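Local coordinates for thioredoxin reductase (Streptomyces clavuligerus, PDB 4NTD), which is the flavoenzyme HlmI, an FAD-dependent oxidoreductase that forms disulfide bonds in natural products, probably including that of holomycin, at residues A[44-49]-A[92-97]; A[120-125]-A[133-138]; A[144-149]-A[253-258]; A[173-178]-A[196-201]. All coordinates share one frame; numbering follows the deposited sequence.

Contacts 1 and 2 belong to the part of the chain that holds the adenosine side of FAD, whereas contacts 3 and 4 lie on the other side of the chain's centre. Contact 1 packs helices and contact 2 packs sheet against sheet; their centres are 17 Å apart. Contact 3 lies about 32 Å from contact 2, centre to centre, and its Pro257 side chain comes within about 7 Å of both FAD and glutathione. Contacts 3 and 4 touch within one parallel sheet, where Phe254 N approaches Gly176 O at 2.7 Å. Contact 4 stands further back, with the Val177 side chain about 10 Å from glutathione.

Contact 1 of 4, residues A[44-49]-A[92-97]; sequences NAALVL and AEVSGY
Leu47 and Ala46 of helix 40-51 meet Val94, Glu93 and Tyr97 at the end of helix 83-96, mostly through carbon atoms. The two short helical segments run in roughly the same direction, 30° apart, with their axes 9.0 Å from each other at closest. Val94 spreads its two methyls over the neighbouring helix: CG1 reaches Ala46 CB at 3.9 Å, and CG2 rests 4.0 Å from Leu47 CB, close to that residue's backbone. A beta-branched residue suits this place because it covers two neighbours at once, and the small Ala46 admits it. Both Ala46 and Val94 also lie on Leu58 of strand 56-60, so the helices share a seat on the parallel sheet.

Leu47 has CG anti to the backbone N (chi1 177°), from where its two methyls diverge. CD1 comes obliquely to the Tyr97 ring, 3.6 Å from CE2, while CD2 lies 3.9 Å from Glu93 OE1 in plain van der Waals contact.

Glu93 OE1 accepts the amide of Ser77 of the second subunit and OE2 that of Asp79 of the second subunit; Tyr97 OH bonds with the same Asp79 of the second subunit and with Arg51 of its own chain. An apolar seam thus unites the helices within the subunit, while the polar tips of Glu93 and Tyr97 reach into the dimer interface.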
# COMPACT_ATOMS: atom_id res chain seq x y z
N ASN A 44 9.65 4.52 1.59
CA ASN A 44 9.53 3.09 1.30
C ASN A 44 9.99 2.77 -0.13
O ASN A 44 10.52 1.68 -0.38
CB ASN A 44 8.12 2.55 1.58
CG ASN A 44 8.14 1.13 2.14
OD1 ASN A 44 7.44 0.82 3.10
ND2 ASN A 44 8.94 0.26 1.53
N ALA A 45 9.82 3.71 -1.06
CA ALA A 45 10.39 3.55 -2.40
C ALA A 45 11.91 3.46 -2.33
O ALA A 45 12.52 2.56 -2.89
CB ALA A 45 9.96 4.70 -3.31
N ALA A 46 12.52 4.40 -1.60
CA ALA A 46 13.98 4.43 -1.44
C ALA A 46 14.52 3.19 -0.73
O ALA A 46 15.60 2.69 -1.07
CB ALA A 46 14.41 5.69 -0.70
N LEU A 47 13.78 2.70 0.26
CA LEU A 47 14.19 1.52 1.03
C LEU A 47 14.36 0.31 0.11
O LEU A 47 15.40 -0.36 0.15
CB LEU A 47 13.17 1.22 2.13
CG LEU A 47 13.40 -0.03 2.99
CD1 LEU A 47 14.79 -0.03 3.61
CD2 LEU A 47 12.33 -0.12 4.08
N VAL A 48 13.35 0.04 -0.71
CA VAL A 48 13.39 -1.11 -1.62
C VAL A 48 14.45 -0.91 -2.71
O VAL A 48 15.19 -1.84 -3.04
CB VAL A 48 11.99 -1.39 -2.22
CG1 VAL A 48 12.05 -2.47 -3.29
CG2 VAL A 48 11.01 -1.78 -1.12
N LEU A 49 14.55 0.31 -3.24
CA LEU A 49 15.53 0.61 -4.29
C LEU A 49 16.98 0.50 -3.80
O LEU A 49 17.83 -0.02 -4.52
CB LEU A 49 15.28 1.99 -4.89
CG LEU A 49 14.01 2.11 -5.74
CD1 LEU A 49 13.65 3.57 -5.96
CD2 LEU A 49 14.17 1.38 -7.06
N ALA A 92 16.77 6.33 8.97
CA ALA A 92 17.90 5.53 9.45
C ALA A 92 18.03 4.21 8.68
O ALA A 92 19.14 3.81 8.32
CB ALA A 92 17.76 5.25 10.94
N GLU A 93 16.90 3.55 8.41
CA GLU A 93 16.90 2.33 7.59
C GLU A 93 17.46 2.62 6.20
O GLU A 93 18.37 1.93 5.74
CB GLU A 93 15.48 1.76 7.46
CG GLU A 93 14.91 1.17 8.74
CD GLU A 93 13.45 0.77 8.62
OE1 GLU A 93 12.73 1.29 7.73
OE2 GLU A 93 13.00 -0.05 9.45
N VAL A 94 16.92 3.65 5.56
CA VAL A 94 17.28 4.00 4.19
C VAL A 94 18.76 4.42 4.07
O VAL A 94 19.46 3.97 3.17
CB VAL A 94 16.33 5.09 3.64
CG1 VAL A 94 16.84 5.67 2.33
CG2 VAL A 94 14.94 4.51 3.44
N SER A 95 19.22 5.26 4.99
CA SER A 95 20.62 5.71 4.97
C SER A 95 21.59 4.56 5.29
O SER A 95 22.71 4.54 4.78
CB SER A 95 20.83 6.89 5.93
OG SER A 95 20.65 6.49 7.28
N GLY A 96 21.14 3.61 6.10
CA GLY A 96 21.94 2.41 6.41
C GLY A 96 22.29 1.58 5.19
O GLY A 96 23.33 0.91 5.16
N TYR A 97 21.42 1.61 4.17
CA TYR A 97 21.67 0.91 2.91
C TYR A 97 22.48 1.75 1.91
O TYR A 97 22.78 1.27 0.81
CB TYR A 97 20.35 0.46 2.28
CG TYR A 97 19.70 -0.69 3.01
CD1 TYR A 97 20.25 -1.96 2.97
CD2 TYR A 97 18.54 -0.51 3.75
CE1 TYR A 97 19.67 -3.02 3.64
CE2 TYR A 97 17.94 -1.56 4.43
CZ TYR A 97 18.51 -2.82 4.36
OH TYR A 97 17.94 -3.88 5.02

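Contact 2 of 4, residues A[120-125]-A[133-138]; sequences FTVRLV and RRVVVA. With FAD (flavin-adenine dinucleotide), chain C.
Arg133 O is met from two quarters: by the edge of the Phe120 ring and by the guanidinium of the next residue, Arg134. Phe120 CE2 stands 3.5 Å from Arg133 O, which lies near the plane of the ring, so that the weakly positive ring hydrogens face the oxygen. Arg134 NH1 gives Arg133 O a hydrogen bond of 2.9 Å, straight at 166°, from well above the carbonyl plane. The oxygen lies almost in the guanidinium plane, and Arg134 NH2 turns to Gln322 and Glu326 of helix 305-338.

The rest of the contact is apolar. Phe120 has CG beside the backbone N (chi1 -56°), where Val135 CG2 presses on it at 3.8 Å. The same methyl lies 4.2 Å from Val122 CG2, so one valine branch packs against two residues of strand 119-124. An alanine in place of Phe120 would probably leave Arg133 O without its ring-edge neighbour and open a gap beside Val135.

Further along 133-138, the chain reaches the cofactor, where Ala138 O lies 3.4 Å from FAD C5B. The directions of the two short strands differ by 47°, and their axes come no closer than 8.0 Å. Strand 119-124 is the middle of a three-stranded antiparallel sheet, and strand 134-137 belongs to the parallel one, entered after a corner at Arg133. Such an antiparallel layer laid over a Rossmann-type parallel sheet is typical of the FAD-binding domain in the pyridine nucleotide-disulphide oxidoreductases.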
# COMPACT_ATOMS: atom_id res chain seq x y z
N PHE A 120 17.23 12.34 -16.43
CA PHE A 120 16.64 13.57 -15.91
C PHE A 120 17.66 14.44 -15.20
O PHE A 120 18.60 13.93 -14.59
CB PHE A 120 15.50 13.24 -14.93
CG PHE A 120 14.44 12.36 -15.52
CD1 PHE A 120 13.31 12.91 -16.11
CD2 PHE A 120 14.58 10.98 -15.50
CE1 PHE A 120 12.34 12.10 -16.66
CE2 PHE A 120 13.61 10.17 -16.06
CZ PHE A 120 12.48 10.73 -16.64
N THR A 121 17.47 15.75 -15.29
CA THR A 121 18.21 16.70 -14.47
C THR A 121 17.26 17.24 -13.41
O THR A 121 16.21 17.80 -13.74
CB THR A 121 18.77 17.87 -15.30
OG1 THR A 121 19.63 17.36 -16.32
CG2 THR A 121 19.56 18.83 -14.42
N VAL A 122 17.62 17.05 -12.14
CA VAL A 122 16.84 17.54 -11.01
C VAL A 122 17.56 18.76 -10.44
O VAL A 122 18.74 18.68 -10.11
CB VAL A 122 16.70 16.44 -9.93
CG1 VAL A 122 15.96 16.97 -8.71
CG2 VAL A 122 15.99 15.22 -10.50
N ARG A 123 16.84 19.87 -10.33
CA ARG A 123 17.42 21.14 -9.88
C ARG A 123 16.75 21.61 -8.59
O ARG A 123 15.52 21.61 -8.48
CB ARG A 123 17.28 22.21 -10.98
CG ARG A 123 17.97 21.84 -12.29
CD ARG A 123 17.86 22.93 -13.34
NE ARG A 123 18.57 22.56 -14.57
CZ ARG A 123 17.97 22.15 -15.69
NH1 ARG A 123 16.65 22.06 -15.75
NH2 ARG A 123 18.70 21.84 -16.75
N LEU A 124 17.57 22.01 -7.62
CA LEU A 124 17.09 22.48 -6.32
C LEU A 124 17.08 24.00 -6.25
O LEU A 124 17.85 24.67 -6.95
CB LEU A 124 17.97 21.95 -5.18
CG LEU A 124 17.74 20.52 -4.68
CD1 LEU A 124 18.01 19.50 -5.78
CD2 LEU A 124 18.63 20.26 -3.47
N VAL A 125 16.22 24.53 -5.39
CA VAL A 125 16.27 25.95 -5.03
C VAL A 125 17.66 26.21 -4.45
O VAL A 125 18.12 25.48 -3.57
CB VAL A 125 15.19 26.33 -4.00
CG1 VAL A 125 15.34 27.78 -3.57
CG2 VAL A 125 13.79 26.08 -4.57
N ARG A 133 18.88 8.56 -13.67
CA ARG A 133 18.20 7.72 -14.65
C ARG A 133 16.68 7.76 -14.50
O ARG A 133 15.95 7.69 -15.49
CB ARG A 133 18.69 6.27 -14.57
CG ARG A 133 20.17 6.10 -14.85
CD ARG A 133 20.61 4.65 -14.73
NE ARG A 133 20.13 3.83 -15.83
CZ ARG A 133 20.27 2.51 -15.91
NH1 ARG A 133 20.87 1.83 -14.94
NH2 ARG A 133 19.80 1.86 -16.96
N ARG A 134 16.21 7.87 -13.26
CA ARG A 134 14.78 7.80 -12.94
C ARG A 134 14.40 8.79 -11.84
O ARG A 134 15.26 9.23 -11.07
CB ARG A 134 14.40 6.39 -12.50
CG ARG A 134 14.65 5.30 -13.53
CD ARG A 134 13.71 5.42 -14.71
NE ARG A 134 13.81 4.28 -15.62
CZ ARG A 134 14.72 4.15 -16.59
NH1 ARG A 134 15.65 5.07 -16.80
NH2 ARG A 134 14.70 3.06 -17.35
N VAL A 135 13.11 9.11 -11.77
CA VAL A 135 12.57 9.99 -10.73
C VAL A 135 11.31 9.39 -10.12
O VAL A 135 10.46 8.86 -10.84
CB VAL A 135 12.25 11.40 -11.28
CG1 VAL A 135 11.60 12.28 -10.22
CG2 VAL A 135 13.51 12.06 -11.81
N VAL A 136 11.20 9.45 -8.79
CA VAL A 136 9.97 9.15 -8.07
C VAL A 136 9.51 10.44 -7.40
O VAL A 136 10.23 11.01 -6.59
CB VAL A 136 10.17 8.06 -7.00
CG1 VAL A 136 8.87 7.80 -6.25
CG2 VAL A 136 10.69 6.78 -7.63
N VAL A 137 8.31 10.90 -7.75
CA VAL A 137 7.72 12.10 -7.15
C VAL A 137 6.76 11.67 -6.05
O VAL A 137 5.76 11.00 -6.31
CB VAL A 137 6.99 12.96 -8.20
CG1 VAL A 137 6.37 14.20 -7.55
CG2 VAL A 137 7.96 13.37 -9.31
N ALA A 138 7.09 12.04 -4.81
CA ALA A 138 6.30 11.68 -3.64
C ALA A 138 6.14 12.91 -2.75
O ALA A 138 6.47 12.90 -1.56
CB ALA A 138 6.96 10.54 -2.88
PA FAD C . 3.90 13.41 2.95
O1A FAD C . 3.95 12.52 4.17
O2A FAD C . 3.15 14.71 3.05
O5B FAD C . 5.40 13.72 2.51
C5B FAD C . 5.66 14.53 1.37
C4B FAD C . 7.05 15.13 1.52
O4B FAD C . 7.44 15.74 0.30
C3B FAD C . 7.11 16.21 2.60
O3B FAD C . 8.08 15.87 3.60
C2B FAD C . 7.49 17.48 1.85
O2B FAD C . 8.37 18.32 2.60
C1B FAD C . 8.16 16.94 0.60
N9A FAD C . 8.15 17.81 -0.59
C8A FAD C . 7.07 18.36 -1.18
N7A FAD C . 7.44 19.08 -2.27
C5A FAD C . 8.78 18.99 -2.38
C6A FAD C . 9.81 19.51 -3.30
N6A FAD C . 9.47 20.29 -4.35
N1A FAD C . 11.10 19.17 -3.06
C2A FAD C . 11.46 18.39 -2.02
N3A FAD C . 10.57 17.88 -1.15
C4A FAD C . 9.24 18.14 -1.28
N1 FAD C . -2.65 9.26 8.00
C2 FAD C . -2.61 8.13 8.75
O2 FAD C . -2.42 7.05 8.16
N3 FAD C . -2.78 8.14 10.08
C4 FAD C . -2.99 9.28 10.76
O4 FAD C . -3.14 9.26 12.00
C4X FAD C . -3.03 10.57 10.02
N5 FAD C . -3.23 11.76 10.62
C5X FAD C . -3.27 12.91 9.89
C6 FAD C . -3.48 14.12 10.53
C7 FAD C . -3.53 15.32 9.81
C7M FAD C . -3.76 16.62 10.53
C8 FAD C . -3.35 15.29 8.34
C8M FAD C . -3.41 16.57 7.54
C9 FAD C . -3.14 14.08 7.69
C9A FAD C . -3.10 12.88 8.40
N10 FAD C . -2.88 11.63 7.76
C10 FAD C . -2.84 10.47 8.56
C1' FAD C . -2.68 11.49 6.32
C2' FAD C . -1.19 11.58 6.01
O2' FAD C . -0.76 12.94 6.15
C3' FAD C . -0.86 11.09 4.60
O3' FAD C . -1.36 9.76 4.44
C4' FAD C . 0.64 11.09 4.29
O4' FAD C . 1.25 12.33 4.67
C5' FAD C . 0.90 10.86 2.81
O5' FAD C . 2.27 10.49 2.64
P FAD C . 3.14 11.03 1.41
O1P FAD C . 2.31 10.95 0.16
O2P FAD C . 4.48 10.34 1.48
O3P FAD C . 3.30 12.62 1.67

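Contact 3 of 4, residues A[144-149]-A[253-258]; sequences ELPDIP and VFVVPR
Glu144 and Arg258 form an antiparallel hydrogen-bonded pair, in which Glu144 N donates to Arg258 O at 2.9 Å and Arg258 N to Glu144 O at 3.1 Å. The two side chains leave on the same face of this bridge and lie side by side, pointing the same way. Arg258 has CG anti to the backbone N (chi1 176°) and stays extended to NE, which carries it beside the Glu144 chain. Arg258 NH1 forms a salt bridge with Glu144 OE1 at 2.6 Å, on the syn side but well out of the carboxylate plane, with the N-H angle bent to 134°. Carboxylate and guanidinium planes stand 70° apart, which suits a one-handed grip rather than a paired one. Arg258 was modelled in two conformers, so this bridge may be held only part of the time. Long, charged residues are at home here, since both are exposed.

Strands 141-144 and 258-261 thus meet side by side, consistent with the two-stranded link between the FAD and pyridine-nucleotide domains of thioredoxin reductases.

Beyond the bridge the contact turns apolar. Leu145 CD2 packs against Pro257 CG at 3.8 Å, with the two side chains alongside one another, and Pro257 also touches His161, which binds glutathione. The same leucine methyl reaches Val255 CG2 at 4.3 Å. Pro146 CG adds a contact of 4.2 Å with Val255 CG1, and Asp147 then centres an inverse gamma turn.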
# COMPACT_ATOMS: atom_id res chain seq x y z
N GLU A 144 -5.69 23.27 1.92
CA GLU A 144 -6.06 24.68 1.97
C GLU A 144 -7.27 24.83 2.87
O GLU A 144 -8.36 24.35 2.55
CB GLU A 144 -6.33 25.23 0.58
CG GLU A 144 -5.10 25.19 -0.33
CD GLU A 144 -5.33 25.86 -1.67
OE1 GLU A 144 -6.45 26.34 -1.93
OE2 GLU A 144 -4.38 25.89 -2.48
N LEU A 145 -7.07 25.49 4.01
CA LEU A 145 -8.09 25.57 5.06
C LEU A 145 -8.91 26.85 4.93
O LEU A 145 -8.44 27.84 4.36
CB LEU A 145 -7.42 25.54 6.44
CG LEU A 145 -6.52 24.33 6.72
CD1 LEU A 145 -5.83 24.49 8.07
CD2 LEU A 145 -7.32 23.03 6.68
N PRO A 146 -10.15 26.84 5.46
CA PRO A 146 -10.98 28.04 5.40
C PRO A 146 -10.42 29.17 6.26
O PRO A 146 -9.90 28.92 7.35
CB PRO A 146 -12.34 27.57 5.93
CG PRO A 146 -12.07 26.31 6.68
CD PRO A 146 -10.84 25.70 6.09
N ASP A 147 -10.52 30.40 5.76
CA ASP A 147 -9.97 31.56 6.45
C ASP A 147 -10.94 32.03 7.53
O ASP A 147 -11.64 33.04 7.38
CB ASP A 147 -9.68 32.68 5.44
CG ASP A 147 -8.90 33.84 6.04
OD1 ASP A 147 -8.26 33.66 7.10
OD2 ASP A 147 -8.93 34.94 5.45
N ILE A 148 -10.97 31.28 8.63
CA ILE A 148 -11.80 31.58 9.79
C ILE A 148 -10.89 31.61 11.02
O ILE A 148 -10.10 30.68 11.21
CB ILE A 148 -12.90 30.51 9.98
CG1 ILE A 148 -13.90 30.57 8.82
CG2 ILE A 148 -13.61 30.68 11.31
CD1 ILE A 148 -14.83 29.38 8.73
N PRO A 149 -10.98 32.66 11.84
CA PRO A 149 -10.12 32.75 13.03
C PRO A 149 -10.17 31.50 13.91
O PRO A 149 -11.25 31.00 14.23
CB PRO A 149 -10.68 33.96 13.78
CG PRO A 149 -11.26 34.82 12.72
CD PRO A 149 -11.79 33.88 11.67
N VAL A 253 -14.00 20.05 15.88
CA VAL A 253 -14.63 20.52 14.64
C VAL A 253 -13.87 19.97 13.44
O VAL A 253 -12.63 19.93 13.44
CB VAL A 253 -14.70 22.06 14.60
CG1 VAL A 253 -15.16 22.56 13.23
CG2 VAL A 253 -15.65 22.57 15.67
N PHE A 254 -14.61 19.53 12.43
CA PHE A 254 -14.04 18.98 11.21
C PHE A 254 -14.32 19.87 10.01
O PHE A 254 -15.35 20.55 9.94
CB PHE A 254 -14.59 17.57 10.95
CG PHE A 254 -14.04 16.52 11.87
CD1 PHE A 254 -13.02 15.67 11.46
CD2 PHE A 254 -14.55 16.37 13.15
CE1 PHE A 254 -12.52 14.70 12.30
CE2 PHE A 254 -14.05 15.40 14.01
CZ PHE A 254 -13.03 14.56 13.58
N VAL A 255 -13.39 19.86 9.06
CA VAL A 255 -13.57 20.52 7.77
C VAL A 255 -13.11 19.58 6.67
O VAL A 255 -12.37 18.63 6.92
CB VAL A 255 -12.76 21.84 7.68
CG1 VAL A 255 -13.23 22.83 8.74
CG2 VAL A 255 -11.26 21.59 7.82
N VAL A 256 -13.58 19.84 5.45
CA VAL A 256 -13.02 19.22 4.26
C VAL A 256 -12.19 20.29 3.55
O VAL A 256 -12.75 21.17 2.90
CB VAL A 256 -14.11 18.68 3.31
CG1 VAL A 256 -13.47 18.03 2.09
CG2 VAL A 256 -15.00 17.68 4.04
N PRO A 257 -10.86 20.25 3.71
CA PRO A 257 -10.04 21.25 3.03
C PRO A 257 -10.08 21.10 1.52
O PRO A 257 -10.48 20.04 1.01
CB PRO A 257 -8.61 20.94 3.52
CG PRO A 257 -8.77 20.06 4.72
CD PRO A 257 -10.04 19.30 4.49
N ARG A 258 -9.70 22.15 0.80
CA ARG A 258 -9.40 22.02 -0.63
C ARG A 258 -8.03 21.37 -0.70
O ARG A 258 -7.03 21.96 -0.28
CB ARG A 258 -9.40 23.37 -1.36
CG ARG A 258 -9.00 23.25 -2.83
CD ARG A 258 -9.13 24.55 -3.61
NE ARG A 258 -8.53 24.43 -4.93
CZ ARG A 258 -7.45 25.10 -5.33
NH1 ARG A 258 -6.86 25.96 -4.52
NH2 ARG A 258 -6.97 24.92 -6.56

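Contact 4 of 4, residues A[173-178]-A[196-201]; sequences QPLGVL and DDVVLF
Four backbone hydrogen bonds, all using the N-H or C=O of Leu175 and Val177, pair 173-178 in parallel with 196-201. Leu175 N bonds to Asp197 O at 2.9 Å, and Val199 N returns a bond of 3.0 Å to Leu175 O. Val177 repeats the pattern, its N giving to Val199 O and its O receiving Phe201 N at 2.8 Å. Between these bonds Val198 CA makes a CA-H...O contact with Leu175 O at 3.3 Å.

Among the side chains, Asp197 brings a charge to the margin of the contact. With CG anti to the backbone N (chi1 -170°), its OD2 lies 3.5 Å from Pro174 CB, while OD1 forms a salt bridge with Arg250, which also bonds Leu175 O. An alanine at Asp197 would probably leave Arg250 without its carboxylate mate and Pro174 with less cover.

Strand 175-178, helix 184-191 and strand 198-201 make a beta-alpha-beta unit of the second Rossmann-like parallel sheet, and the helix covers the face that carries Val177 and Leu200.

On that face Val177 CG1 meets Leu200 CD1 at 4.0 Å, both branched residues that fill space under a helix. On the other face the Phe201 ring turns its edge to Gly176, with CE2 4.0 Å from Gly176 CA. Glycine suits this place, since a beta carbon would collide with the ring. Val199 CG1 lies over one face of the ring, toward its rim.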
# COMPACT_ATOMS: atom_id res chain seq x y z
N GLN A 173 -18.12 12.13 21.19
CA GLN A 173 -17.99 13.52 21.63
C GLN A 173 -18.87 14.44 20.78
O GLN A 173 -19.34 14.04 19.72
CB GLN A 173 -16.53 13.97 21.56
CG GLN A 173 -15.61 13.23 22.52
CD GLN A 173 -14.20 13.79 22.55
OE1 GLN A 173 -13.97 14.94 22.18
NE2 GLN A 173 -13.25 12.97 23.00
N PRO A 174 -19.10 15.68 21.26
CA PRO A 174 -19.85 16.64 20.45
C PRO A 174 -19.00 17.18 19.29
O PRO A 174 -18.11 18.01 19.50
CB PRO A 174 -20.21 17.76 21.45
CG PRO A 174 -19.91 17.21 22.80
CD PRO A 174 -18.82 16.21 22.60
N LEU A 175 -19.28 16.69 18.08
CA LEU A 175 -18.50 17.03 16.90
C LEU A 175 -19.23 18.05 16.04
O LEU A 175 -20.46 18.02 15.93
CB LEU A 175 -18.23 15.78 16.05
CG LEU A 175 -17.74 14.53 16.79
CD1 LEU A 175 -17.47 13.41 15.79
CD2 LEU A 175 -16.50 14.82 17.62
N GLY A 176 -18.47 18.96 15.43
CA GLY A 176 -19.02 19.92 14.48
C GLY A 176 -18.38 19.77 13.11
O GLY A 176 -17.26 19.28 13.00
N VAL A 177 -19.11 20.18 12.08
CA VAL A 177 -18.59 20.24 10.71
C VAL A 177 -18.90 21.62 10.14
O VAL A 177 -20.04 22.06 10.17
CB VAL A 177 -19.23 19.16 9.81
CG1 VAL A 177 -18.65 19.23 8.40
CG2 VAL A 177 -19.03 17.78 10.41
N LEU A 178 -17.88 22.30 9.61
CA LEU A 178 -18.08 23.61 9.00
C LEU A 178 -18.46 23.46 7.53
O LEU A 178 -17.84 22.69 6.80
CB LEU A 178 -16.82 24.47 9.11
CG LEU A 178 -16.21 24.65 10.50
CD1 LEU A 178 -15.04 25.62 10.44
CD2 LEU A 178 -17.24 25.13 11.51
N ASP A 196 -23.02 10.13 17.99
CA ASP A 196 -24.43 10.44 17.74
C ASP A 196 -24.71 11.93 17.93
O ASP A 196 -25.84 12.38 17.76
CB ASP A 196 -25.38 9.56 18.56
CG ASP A 196 -25.27 9.80 20.06
OD1 ASP A 196 -24.51 10.70 20.47
OD2 ASP A 196 -25.94 9.08 20.82
N ASP A 197 -23.66 12.70 18.24
CA ASP A 197 -23.76 14.15 18.43
C ASP A 197 -22.87 14.86 17.39
O ASP A 197 -21.71 15.18 17.66
CB ASP A 197 -23.33 14.50 19.86
CG ASP A 197 -23.61 15.95 20.24
OD1 ASP A 197 -24.03 16.75 19.38
OD2 ASP A 197 -23.40 16.29 21.42
N VAL A 198 -23.44 15.07 16.21
CA VAL A 198 -22.74 15.72 15.09
C VAL A 198 -23.63 16.84 14.56
O VAL A 198 -24.78 16.61 14.22
CB VAL A 198 -22.44 14.73 13.95
CG1 VAL A 198 -21.72 15.43 12.81
CG2 VAL A 198 -21.61 13.56 14.47
N VAL A 199 -23.07 18.05 14.47
CA VAL A 199 -23.79 19.22 13.98
C VAL A 199 -23.10 19.79 12.74
O VAL A 199 -21.88 19.93 12.72
CB VAL A 199 -23.87 20.32 15.06
CG1 VAL A 199 -24.36 21.64 14.49
CG2 VAL A 199 -24.79 19.87 16.20
N LEU A 200 -23.89 20.13 11.72
CA LEU A 200 -23.39 20.83 10.55
C LEU A 200 -23.68 22.32 10.68
O LEU A 200 -24.83 22.72 10.81
CB LEU A 200 -24.04 20.29 9.26
CG LEU A 200 -23.68 21.02 7.96
CD1 LEU A 200 -22.20 20.91 7.65
CD2 LEU A 200 -24.51 20.48 6.80
N PHE A 201 -22.62 23.12 10.66
CA PHE A 201 -22.75 24.57 10.58
C PHE A 201 -22.82 24.92 9.10
O PHE A 201 -21.80 24.91 8.41
CB PHE A 201 -21.57 25.25 11.29
CG PHE A 201 -21.51 24.93 12.76
CD1 PHE A 201 -22.21 25.70 13.68
CD2 PHE A 201 -20.77 23.85 13.22
CE1 PHE A 201 -22.16 25.41 15.03
CE2 PHE A 201 -20.72 23.56 14.57
CZ PHE A 201 -21.42 24.34 15.48